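Local coordinates for protein fusarinine C esterase sidJ (Aspergillus fumigatus, PDB 6GUP) that hydrolyses the ester bonds of the fungal siderophore fusarinine C, giving fusarinine and releasing iron, while leaving triacetylfusarinine C uncleaved, at residues K116-H122 / L157-Q163; S126-H131 / E248-F252. One frame throughout, in Å; residues are numbered along the deposited sequence.

In the fold
Both contacts are buried in an alpha/beta-hydrolase fold; contact 2 includes part of helix 125-134, which also packs on the strands of contact 1. Contact 1 lies within the central sheet, where neighbouring parallel strands 117-122 and 159-163 are held by a ladder of backbone hydrogen bonds, with polar side-chain bonds at its two ends. Contact 2 sits on the helix that follows strand 117-122: its 126-131 part packs against the irregular 248-252 segment through apolar side chains, with no hydrogen bond between the two. Their centres are 14 Å apart, yet they touch directly, M162 SD lying 3.4 Å from S126 O and G121 N 3.5 Å from V129 CG2, so the helix lies between sheet and loop.

Contact 1 (K116-H122 / L157-Q163); sequences KIVLMGH and LDGAIMQ
Two neighbouring parallel strands meet here in the buried middle of the central sheet: 117-122, flanked on its other edge by strand 37-42, and 159-163. Their axes approach to 4.6 Å and run 9° apart, in the register L119-A160, M120-I161, G121-M162 and H122-Q163, with CA-CA distances of 4.5 to 4.9 Å. Extended backbones let the bonds alternate: L119 N to G159 O 3.2 Å, I161 N to L119 O 2.9 Å, G121 N to I161 O 2.8 Å, Q163 N to G121 O 2.8 Å. At the entry, D158 leaves the extended conformation (phi/psi -81/-16); its N reaches I117 O at 2.9 Å, and its m rotamer swings OD2 to 3.0 Å from I117 N. A water bridges K116 NZ (2.9 Å) and D158 OD1 (2.7 Å), and R275 forms a salt bridge to the same carboxylate. V118, M120 and I161 share one face, with V118 CG1 4.0 Å from I161 CD1 and M120 CG 3.9 Å from I161 CB, and helix 335-353 packs on V118 and I161. L119 points to the other face, its CB 3.6 Å from L157 CD1. At the exit, H122 and Q163, both t at chi1, join through ND1 to OE1 at 2.7 Å. Strand 117-122 leads through G121 into a GxSxG pattern consistent with the nucleophile elbow of an alpha/beta-hydrolase, with S123 as its probable nucleophile.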
ATOM      1  N   LYS A 116     -26.966  -0.630   3.419  1.00 49.88           N
ATOM      2  CA  LYS A 116     -26.713  -1.698   2.460  1.00 49.59           C
ATOM      3  C   LYS A 116     -25.251  -1.668   2.056  1.00 46.10           C
ATOM      4  O   LYS A 116     -24.651  -0.592   1.961  1.00 43.10           O
ATOM      5  CB  LYS A 116     -27.606  -1.544   1.229  1.00 51.60           C
ATOM      6  CG  LYS A 116     -29.076  -1.774   1.533  1.00 54.64           C
ATOM      7  CD  LYS A 116     -29.880  -2.081   0.282  1.00 57.76           C
ATOM      8  CE  LYS A 116     -31.339  -2.343   0.621  1.00 59.88           C
ATOM      9  NZ  LYS A 116     -31.560  -3.680   1.240  1.00 60.63           N
ATOM     10  N   ILE A 117     -24.686  -2.852   1.829  1.00 44.77           N
ATOM     11  CA  ILE A 117     -23.282  -2.989   1.464  1.00 43.55           C
ATOM     12  C   ILE A 117     -23.148  -3.786   0.171  1.00 37.99           C
ATOM     13  O   ILE A 117     -23.722  -4.867   0.039  1.00 36.09           O
ATOM     14  CB  ILE A 117     -22.440  -3.723   2.534  1.00 47.78           C
ATOM     15  CG1 ILE A 117     -22.855  -3.364   3.980  1.00 53.65           C
ATOM     16  CG2 ILE A 117     -20.964  -3.446   2.281  1.00 47.19           C
ATOM     17  CD1 ILE A 117     -22.164  -2.158   4.587  1.00 57.35           C
ATOM     18  N   VAL A 118     -22.360  -3.249  -0.757  1.00 34.87           N
ATOM     19  CA  VAL A 118     -22.065  -3.897  -2.030  1.00 31.69           C
ATOM     20  C   VAL A 118     -20.549  -4.000  -2.161  1.00 31.42           C
ATOM     21  O   VAL A 118     -19.837  -3.025  -1.911  1.00 31.76           O
ATOM     22  CB  VAL A 118     -22.643  -3.091  -3.211  1.00 30.22           C
ATOM     23  CG1 VAL A 118     -22.253  -3.710  -4.551  1.00 29.44           C
ATOM     24  CG2 VAL A 118     -24.159  -2.997  -3.093  1.00 29.66           C
ATOM     25  N   LEU A 119     -20.066  -5.180  -2.546  1.00 30.05           N
ATOM     26  CA  LEU A 119     -18.643  -5.406  -2.782  1.00 28.76           C
ATOM     27  C   LEU A 119     -18.389  -5.447  -4.286  1.00 28.75           C
ATOM     28  O   LEU A 119     -18.937  -6.297  -4.986  1.00 29.72           O
ATOM     29  CB  LEU A 119     -18.198  -6.718  -2.134  1.00 27.43           C
ATOM     30  CG  LEU A 119     -16.691  -6.988  -2.084  1.00 28.93           C
ATOM     31  CD1 LEU A 119     -15.985  -6.023  -1.141  1.00 31.41           C
ATOM     32  CD2 LEU A 119     -16.425  -8.425  -1.667  1.00 28.94           C
ATOM     33  N   MET A 120     -17.566  -4.520  -4.773  1.00 28.33           N
ATOM     34  CA  MET A 120     -17.203  -4.457  -6.187  1.00 28.37           C
ATOM     35  C   MET A 120     -15.740  -4.846  -6.370  1.00 29.24           C
ATOM     36  O   MET A 120     -14.868  -4.341  -5.663  1.00 29.42           O
ATOM     37  CB  MET A 120     -17.445  -3.053  -6.736  1.00 28.36           C
ATOM     38  CG  MET A 120     -17.183  -2.920  -8.228  1.00 30.04           C
ATOM     39  SD  MET A 120     -17.927  -1.441  -8.933  1.00 31.55           S
ATOM     40  CE  MET A 120     -17.481  -1.644 -10.653  1.00 30.32           C
ATOM     41  N   GLY A 121     -15.489  -5.745  -7.321  1.00 30.61           N
ATOM     42  CA  GLY A 121     -14.137  -6.172  -7.681  1.00 31.58           C
ATOM     43  C   GLY A 121     -13.758  -5.644  -9.052  1.00 34.65           C
ATOM     44  O   GLY A 121     -14.567  -5.680  -9.984  1.00 34.23           O
ATOM     45  N   HIS A 122     -12.525  -5.153  -9.169  1.00 38.45           N
ATOM     46  CA  HIS A 122     -11.986  -4.620 -10.419  1.00 43.35           C
ATOM     47  C   HIS A 122     -10.757  -5.433 -10.795  1.00 41.45           C
ATOM     48  O   HIS A 122      -9.855  -5.607  -9.971  1.00 39.12           O
ATOM     49  CB  HIS A 122     -11.640  -3.138 -10.243  1.00 52.53           C
ATOM     50  CG  HIS A 122     -10.644  -2.610 -11.230  1.00 60.52           C
ATOM     51  ND1 HIS A 122     -10.997  -2.176 -12.489  1.00 66.01           N
ATOM     52  CD2 HIS A 122      -9.305  -2.427 -11.133  1.00 65.77           C
ATOM     53  CE1 HIS A 122      -9.919  -1.761 -13.130  1.00 70.72           C
ATOM     54  NE2 HIS A 122      -8.879  -1.903 -12.328  1.00 69.62           N
ATOM     55  N   LEU A 157     -23.387  -9.988   1.974  1.00 34.74           N
ATOM     56  CA  LEU A 157     -23.431  -8.776   1.161  1.00 33.68           C
ATOM     57  C   LEU A 157     -24.827  -8.584   0.577  1.00 32.81           C
ATOM     58  O   LEU A 157     -25.511  -9.559   0.252  1.00 33.73           O
ATOM     59  CB  LEU A 157     -22.410  -8.869   0.025  1.00 34.42           C
ATOM     60  CG  LEU A 157     -20.977  -9.253   0.408  1.00 36.63           C
ATOM     61  CD1 LEU A 157     -20.143  -9.458  -0.845  1.00 36.57           C
ATOM     62  CD2 LEU A 157     -20.342  -8.202   1.304  1.00 38.33           C
ATOM     63  N   ASP A 158     -25.240  -7.325   0.447  1.00 33.65           N
ATOM     64  CA  ASP A 158     -26.493  -6.976  -0.236  1.00 34.52           C
ATOM     65  C   ASP A 158     -26.320  -6.953  -1.757  1.00 34.41           C
ATOM     66  O   ASP A 158     -27.306  -6.949  -2.494  1.00 34.28           O
ATOM     67  CB  ASP A 158     -27.013  -5.623   0.250  1.00 36.11           C
ATOM     68  CG  ASP A 158     -27.329  -5.624   1.732  1.00 38.49           C
ATOM     69  OD1 ASP A 158     -28.370  -6.192   2.120  1.00 40.35           O
ATOM     70  OD2 ASP A 158     -26.530  -5.060   2.506  1.00 38.78           O
ATOM     71  N   GLY A 159     -25.070  -6.919  -2.220  1.00 33.75           N
ATOM     72  CA  GLY A 159     -24.763  -6.981  -3.644  1.00 33.00           C
ATOM     73  C   GLY A 159     -23.313  -7.338  -3.903  1.00 31.97           C
ATOM     74  O   GLY A 159     -22.466  -7.217  -3.013  1.00 30.69           O
ATOM     75  N   ALA A 160     -23.033  -7.785  -5.124  1.00 30.77           N
ATOM     76  CA  ALA A 160     -21.673  -8.108  -5.545  1.00 32.06           C
ATOM     77  C   ALA A 160     -21.491  -7.815  -7.032  1.00 32.05           C
ATOM     78  O   ALA A 160     -22.304  -8.237  -7.854  1.00 31.49           O
ATOM     79  CB  ALA A 160     -21.358  -9.565  -5.247  1.00 31.94           C
ATOM     80  N   ILE A 161     -20.432  -7.077  -7.363  1.00 31.40           N
ATOM     81  CA  ILE A 161     -20.116  -6.719  -8.747  1.00 30.93           C
ATOM     82  C   ILE A 161     -18.692  -7.182  -9.060  1.00 30.26           C
ATOM     83  O   ILE A 161     -17.793  -7.037  -8.231  1.00 29.40           O
ATOM     84  CB  ILE A 161     -20.248  -5.194  -8.998  1.00 31.76           C
ATOM     85  CG1 ILE A 161     -21.660  -4.699  -8.642  1.00 31.93           C
ATOM     86  CG2 ILE A 161     -19.941  -4.854 -10.456  1.00 31.41           C
ATOM     87  CD1 ILE A 161     -21.776  -3.196  -8.500  1.00 32.16           C
ATOM     88  N   MET A 162     -18.499  -7.743 -10.254  1.00 29.97           N
ATOM     89  CA  MET A 162     -17.171  -8.108 -10.753  1.00 30.98           C
ATOM     90  C   MET A 162     -16.956  -7.453 -12.113  1.00 30.44           C
ATOM     91  O   MET A 162     -17.652  -7.772 -13.077  1.00 30.57           O
ATOM     92  CB  MET A 162     -17.030  -9.629 -10.869  1.00 32.28           C
ATOM     93  CG  MET A 162     -17.274 -10.374  -9.566  1.00 34.01           C
ATOM     94  SD  MET A 162     -16.569 -12.038  -9.538  1.00 38.21           S
ATOM     95  CE  MET A 162     -17.657 -12.912 -10.656  1.00 37.18           C
ATOM     96  N   GLN A 163     -16.001  -6.528 -12.177  1.00 30.05           N
ATOM     97  CA  GLN A 163     -15.702  -5.783 -13.398  1.00 31.61           C
ATOM     98  C   GLN A 163     -14.446  -6.356 -14.050  1.00 32.98           C
ATOM     99  O   GLN A 163     -13.377  -6.365 -13.438  1.00 34.25           O
ATOM    100  CB  GLN A 163     -15.513  -4.301 -13.069  1.00 32.27           C
ATOM    101  CG  GLN A 163     -15.370  -3.389 -14.283  1.00 34.27           C
ATOM    102  CD  GLN A 163     -13.942  -3.268 -14.796  1.00 36.28           C
ATOM    103  OE1 GLN A 163     -12.998  -3.149 -14.019  1.00 38.96           O
ATOM    104  NE2 GLN A 163     -13.784  -3.287 -16.113  1.00 36.35           N
TER
HETATM  105  O   HOH W   1     -30.607  -6.382   0.558  1.00 50.04           O

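Contact 2 (S126-H131 / E248-F252); sequences SQCVLH and EDDLF
In alpha/beta-hydrolases a helix follows the nucleophile elbow, and here helix 125-134, which follows a turn consistent with that elbow, is met by an irregular loop segment between helices 231-238 and 258-262. Residues 126-131 are regular helix, with L130 N 3.1 Å from S126 O and H131 N 2.9 Å from Q127 O. The loop bends at D250, the centre of an inverse gamma turn (phi/psi -78/74) closed by L251 N to D249 O at 2.8 Å. L251 and F252 then both direct their CB toward the helix; the nearest CA pair is Q127-L251, 6.9 Å apart.

Apolar packing holds the two together. L251, an m,t rotamer, lays CD1 3.8 Å from Q127 CA, while L130 CD2 reaches L251 CB at 4.1 Å and F252 CE1 at 3.7 Å. The F252 ring also receives Q127 CG, 3.7 Å from CE2. Beyond the pair, the F252 ring meets that of W302, and the F252 side chain touches M162 of strand 159-163.

Polar groups approach without bonding across the interface. H131 CE1 lies 4.0 Å from E248 OE2, but the imidazole NE2 is hydrogen-bonded to D87. Poorly ordered D249 forms its salt bridge with R233, not with the helix. At the start of the segment, the edge of the F252 ring meets S126, CZ lying 3.7 Å from S126 O.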
ATOM      1  N   SER A 126     -11.732  -8.979  -8.530  1.00 31.94           N
ATOM      2  CA  SER A 126     -12.876  -9.881  -8.716  1.00 32.46           C
ATOM      3  C   SER A 126     -12.662 -11.281  -8.133  1.00 31.18           C
ATOM      4  O   SER A 126     -13.631 -11.935  -7.737  1.00 30.16           O
ATOM      5  CB  SER A 126     -13.222 -10.002 -10.201  1.00 33.38           C
ATOM      6  OG  SER A 126     -13.564  -8.740 -10.748  1.00 34.41           O
ATOM      7  N   GLN A 127     -11.410 -11.741  -8.089  1.00 30.88           N
ATOM      8  CA  GLN A 127     -11.061 -13.000  -7.419  1.00 31.52           C
ATOM      9  C   GLN A 127     -11.446 -12.947  -5.944  1.00 31.02           C
ATOM     10  O   GLN A 127     -12.033 -13.892  -5.423  1.00 30.78           O
ATOM     11  CB  GLN A 127      -9.562 -13.305  -7.529  1.00 33.72           C
ATOM     12  CG  GLN A 127      -9.054 -13.579  -8.937  1.00 37.78           C
ATOM     13  CD  GLN A 127      -7.537 -13.608  -9.018  1.00 43.56           C
ATOM     14  OE1 GLN A 127      -6.850 -13.858  -8.025  1.00 46.73           O
ATOM     15  NE2 GLN A 127      -7.005 -13.351 -10.206  1.00 45.06           N
ATOM     16  N   CYS A 128     -11.115 -11.835  -5.284  1.00 32.10           N
ATOM     17  CA  CYS A 128     -11.474 -11.619  -3.876  1.00 33.36           C
ATOM     18  C   CYS A 128     -12.987 -11.647  -3.637  1.00 34.42           C
ATOM     19  O   CYS A 128     -13.439 -12.152  -2.608  1.00 34.44           O
ATOM     20  CB  CYS A 128     -10.905 -10.290  -3.365  1.00 33.82           C
ATOM     21  SG  CYS A 128      -9.145 -10.051  -3.693  1.00 38.08           S
ATOM     22  N   VAL A 129     -13.756 -11.120  -4.591  1.00 33.41           N
ATOM     23  CA  VAL A 129     -15.222 -11.089  -4.500  1.00 32.14           C
ATOM     24  C   VAL A 129     -15.799 -12.508  -4.547  1.00 31.85           C
ATOM     25  O   VAL A 129     -16.576 -12.887  -3.670  1.00 32.01           O
ATOM     26  CB  VAL A 129     -15.852 -10.209  -5.613  1.00 31.30           C
ATOM     27  CG1 VAL A 129     -17.377 -10.276  -5.580  1.00 30.68           C
ATOM     28  CG2 VAL A 129     -15.393  -8.761  -5.473  1.00 30.41           C
ATOM     29  N   LEU A 130     -15.415 -13.282  -5.562  1.00 31.42           N
ATOM     30  CA  LEU A 130     -15.888 -14.667  -5.708  1.00 32.29           C
ATOM     31  C   LEU A 130     -15.383 -15.577  -4.582  1.00 34.22           C
ATOM     32  O   LEU A 130     -16.111 -16.457  -4.124  1.00 34.88           O
ATOM     33  CB  LEU A 130     -15.490 -15.243  -7.078  1.00 31.94           C
ATOM     34  CG  LEU A 130     -15.940 -16.672  -7.426  1.00 32.13           C
ATOM     35  CD1 LEU A 130     -17.434 -16.877  -7.214  1.00 33.25           C
ATOM     36  CD2 LEU A 130     -15.566 -17.009  -8.861  1.00 29.96           C
ATOM     37  N   HIS A 131     -14.144 -15.354  -4.143  1.00 35.43           N
ATOM     38  CA  HIS A 131     -13.554 -16.103  -3.025  1.00 35.41           C
ATOM     39  C   HIS A 131     -14.269 -15.789  -1.703  1.00 33.33           C
ATOM     40  O   HIS A 131     -14.521 -16.690  -0.905  1.00 33.30           O
ATOM     41  CB  HIS A 131     -12.057 -15.792  -2.913  1.00 37.91           C
ATOM     42  CG  HIS A 131     -11.277 -16.784  -2.109  1.00 41.91           C
ATOM     43  ND1 HIS A 131     -10.598 -17.835  -2.688  1.00 44.54           N
ATOM     44  CD2 HIS A 131     -11.031 -16.861  -0.781  1.00 45.24           C
ATOM     45  CE1 HIS A 131      -9.980 -18.527  -1.746  1.00 46.61           C
ATOM     46  NE2 HIS A 131     -10.226 -17.957  -0.582  1.00 46.96           N
ATOM     47  N   GLU A 248      -5.701 -21.575  -7.157  1.00 56.00           N
ATOM     48  CA  GLU A 248      -6.494 -20.598  -6.396  1.00 59.08           C
ATOM     49  C   GLU A 248      -6.878 -19.370  -7.227  1.00 57.40           C
ATOM     50  O   GLU A 248      -8.018 -18.903  -7.163  1.00 56.60           O
ATOM     51  CB  GLU A 248      -5.721 -20.157  -5.143  1.00 65.23           C
ATOM     52  CG  GLU A 248      -6.404 -19.090  -4.299  1.00 71.84           C
ATOM     53  CD  GLU A 248      -5.560 -18.641  -3.126  1.00 75.60           C
ATOM     54  OE1 GLU A 248      -4.505 -18.015  -3.364  1.00 75.01           O
ATOM     55  OE2 GLU A 248      -5.958 -18.893  -1.970  1.00 75.99           O
ATOM     56  N   ASP A 249      -5.918 -18.853  -7.991  1.00 59.53           N
ATOM     57  CA  ASP A 249      -6.128 -17.668  -8.831  1.00 63.40           C
ATOM     58  C   ASP A 249      -7.022 -17.950 -10.033  1.00 59.72           C
ATOM     59  O   ASP A 249      -7.801 -17.086 -10.443  1.00 57.51           O
ATOM     60  CB  ASP A 249      -4.788 -17.117  -9.336  1.00 71.96           C
ATOM     61  CG  ASP A 249      -3.870 -16.671  -8.212  1.00 80.84           C
ATOM     62  OD1 ASP A 249      -4.368 -16.129  -7.203  1.00 83.21           O
ATOM     63  OD2 ASP A 249      -2.642 -16.858  -8.342  1.00 83.10           O
ATOM     64  N   ASP A 250      -6.914 -19.157 -10.588  1.00 54.65           N
ATOM     65  CA  ASP A 250      -7.579 -19.504 -11.842  1.00 51.85           C
ATOM     66  C   ASP A 250      -9.074 -19.797 -11.640  1.00 46.43           C
ATOM     67  O   ASP A 250      -9.518 -20.947 -11.689  1.00 46.88           O
ATOM     68  CB  ASP A 250      -6.846 -20.682 -12.505  1.00 54.10           C
ATOM     69  CG  ASP A 250      -7.261 -20.902 -13.949  1.00 54.39           C
ATOM     70  OD1 ASP A 250      -7.750 -19.949 -14.587  1.00 53.19           O
ATOM     71  OD2 ASP A 250      -7.084 -22.033 -14.451  1.00 54.80           O
ATOM     72  N   LEU A 251      -9.834 -18.727 -11.414  1.00 40.97           N
ATOM     73  CA  LEU A 251     -11.285 -18.793 -11.228  1.00 39.09           C
ATOM     74  C   LEU A 251     -12.054 -18.515 -12.522  1.00 37.53           C
ATOM     75  O   LEU A 251     -13.177 -18.995 -12.682  1.00 37.52           O
ATOM     76  CB  LEU A 251     -11.726 -17.786 -10.157  1.00 39.03           C
ATOM     77  CG  LEU A 251     -11.193 -18.009  -8.738  1.00 40.51           C
ATOM     78  CD1 LEU A 251     -11.409 -16.773  -7.877  1.00 41.18           C
ATOM     79  CD2 LEU A 251     -11.846 -19.223  -8.095  1.00 40.75           C
ATOM     80  N   PHE A 252     -11.445 -17.759 -13.443  1.00 36.03           N
ATOM     81  CA  PHE A 252     -12.155 -17.183 -14.590  1.00 35.16           C
ATOM     82  C   PHE A 252     -11.704 -17.694 -15.968  1.00 34.80           C
ATOM     83  O   PHE A 252     -12.033 -17.079 -16.986  1.00 33.50           O
ATOM     84  CB  PHE A 252     -12.038 -15.651 -14.534  1.00 34.60           C
ATOM     85  CG  PHE A 252     -12.456 -15.056 -13.214  1.00 33.38           C
ATOM     86  CD1 PHE A 252     -13.728 -15.301 -12.700  1.00 32.20           C
ATOM     87  CD2 PHE A 252     -11.587 -14.245 -12.484  1.00 32.37           C
ATOM     88  CE1 PHE A 252     -14.122 -14.759 -11.485  1.00 31.20           C
ATOM     89  CE2 PHE A 252     -11.978 -13.700 -11.268  1.00 32.32           C
ATOM     90  CZ  PHE A 252     -13.247 -13.957 -10.767  1.00 30.60           C
TER